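Local structure of HAD superfamily hydrolase (Brucella suis biovar 1, 6NQ4) at residues L91-P94 against E95-D99. The protein is a hydrolase of the haloacid dehalogenase-like superfamily that probably acts as a phosphatase. Sequence-based numbering, arbitrary orientation.
Sequences LGVP and ENAYD
Val93 holds CG1 opposite its own backbone N (chi1 -176°), and Tyr98 tucks its ring between N and carbonyl carbon (chi1 58°); together these torsions bring the methyl to the ring edge, with CG1 4.1 Å from Tyr98 CE1 and close to the ring plane. The two meet across the short 3-10 segment 95-97, in the helix-to-strand connection of the Rossmann-like HAD core, between helix 81-90, which ends in a Schellman motif at Gly92, and the edge strand 100-103. Ala97 N closes the turn by donating to Pro94 O, 3.1 Å away and nearly straight at 162°. A weak bond, Tyr98 N to Glu95 O, follows, and that same Glu95 oxygen sits over the centre of the Tyr98 ring, 3.9 Å above its plane. On the flank of the turn, Asn96 folds back so that OD1 lies 3.5 Å from Pro94 CG; this oxygen is bonded by Gln62 NE2 of helix 55-66, whose Ile58 and Gln62 also pack on the proline. Val85 and Met88 of helix 81-90, with Ile71 and Leu73 of strand 70-75, pack around the tyrosine. Its hydroxyl is tied back to the residue just before the turn through one water, which lies in the ring plane 2.7 Å from Tyr98 OH and donates to Val93 O at 2.9 Å.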
loop_
_atom_site.group_PDB
_atom_site.type_symbol
_atom_site.label_atom_id
_atom_site.label_comp_id
_atom_site.label_asym_id
_atom_site.label_seq_id
_atom_site.Cartn_x
_atom_site.Cartn_y
_atom_site.Cartn_z
ATOM N N LEU A 91 15.323 -3.940 8.454
ATOM C CA LEU A 91 15.413 -5.083 7.551
ATOM C C LEU A 91 16.595 -4.993 6.590
ATOM O O LEU A 91 16.751 -5.875 5.746
ATOM C CB LEU A 91 14.098 -5.217 6.768
ATOM C CG LEU A 91 12.886 -5.571 7.621
ATOM C CD1 LEU A 91 11.595 -5.539 6.812
ATOM C CD2 LEU A 91 13.114 -6.952 8.267
ATOM N N GLY A 92 17.434 -3.961 6.688
ATOM C CA GLY A 92 18.633 -3.874 5.872
ATOM C C GLY A 92 18.522 -3.100 4.574
ATOM O O GLY A 92 19.453 -3.157 3.762
ATOM N N VAL A 93 17.435 -2.371 4.353
ATOM C CA VAL A 93 17.322 -1.522 3.167
ATOM C C VAL A 93 18.092 -0.222 3.389
ATOM O O VAL A 93 17.744 0.563 4.288
ATOM C CB VAL A 93 15.853 -1.226 2.843
ATOM C CG1 VAL A 93 15.747 -0.405 1.542
ATOM C CG2 VAL A 93 15.045 -2.521 2.785
ATOM N N PRO A 94 19.117 0.056 2.586
ATOM C CA PRO A 94 19.878 1.299 2.743
ATOM C C PRO A 94 19.098 2.478 2.193
ATOM O O PRO A 94 18.316 2.353 1.244
ATOM C CB PRO A 94 21.128 1.044 1.894
ATOM C CG PRO A 94 20.645 0.159 0.801
ATOM C CD PRO A 94 19.606 -0.756 1.458
ATOM N N GLU A 95 19.306 3.643 2.812
ATOM C CA GLU A 95 18.541 4.808 2.383
ATOM C C GLU A 95 18.908 5.250 0.971
ATOM O O GLU A 95 18.082 5.886 0.305
ATOM C CB GLU A 95 18.538 5.939 3.434
ATOM C CG GLU A 95 19.899 6.433 3.905
ATOM C CD GLU A 95 19.872 7.158 5.268
ATOM O OE1 GLU A 95 20.050 8.401 5.292
ATOM O OE2 GLU A 95 19.697 6.476 6.315
ATOM N N ASN A 96 20.100 4.877 0.469
ATOM C CA ASN A 96 20.472 5.241 -0.898
ATOM C C ASN A 96 19.738 4.429 -1.969
ATOM O O ASN A 96 20.001 4.635 -3.159
ATOM C CB ASN A 96 21.999 5.247 -1.106
ATOM C CG ASN A 96 22.625 3.855 -1.040
ATOM O OD1 ASN A 96 21.935 2.843 -0.995
ATOM N ND2 ASN A 96 23.963 3.813 -1.040
ATOM N N ALA A 97 18.831 3.521 -1.592
ATOM C CA ALA A 97 18.049 2.769 -2.570
ATOM C C ALA A 97 16.763 3.470 -2.986
ATOM O O ALA A 97 16.072 2.985 -3.888
ATOM C CB ALA A 97 17.707 1.371 -2.038
ATOM N N TYR A 98 16.409 4.581 -2.352
ATOM C CA TYR A 98 15.165 5.254 -2.684
ATOM C C TYR A 98 15.306 6.732 -2.356
ATOM O O TYR A 98 16.193 7.138 -1.595
ATOM C CB TYR A 98 13.974 4.609 -1.930
ATOM C CG TYR A 98 14.147 4.620 -0.419
ATOM C CD1 TYR A 98 14.835 3.598 0.228
ATOM C CD2 TYR A 98 13.644 5.664 0.355
ATOM C CE1 TYR A 98 15.017 3.618 1.609
ATOM C CE2 TYR A 98 13.823 5.695 1.719
ATOM C CZ TYR A 98 14.511 4.679 2.352
ATOM O OH TYR A 98 14.669 4.722 3.726
ATOM N N ASP A 99 14.420 7.537 -2.936
ATOM C CA ASP A 99 14.365 8.958 -2.624
ATOM C C ASP A 99 13.320 9.290 -1.575
ATOM O O ASP A 99 13.591 10.100 -0.681
ATOM C CB ASP A 99 14.085 9.760 -3.897
ATOM C CG ASP A 99 15.258 9.741 -4.852
ATOM O OD1 ASP A 99 16.112 10.648 -4.735
ATOM O OD2 ASP A 99 15.342 8.806 -5.684
HETATM O O HOH W 1 15.640 2.485 4.821
#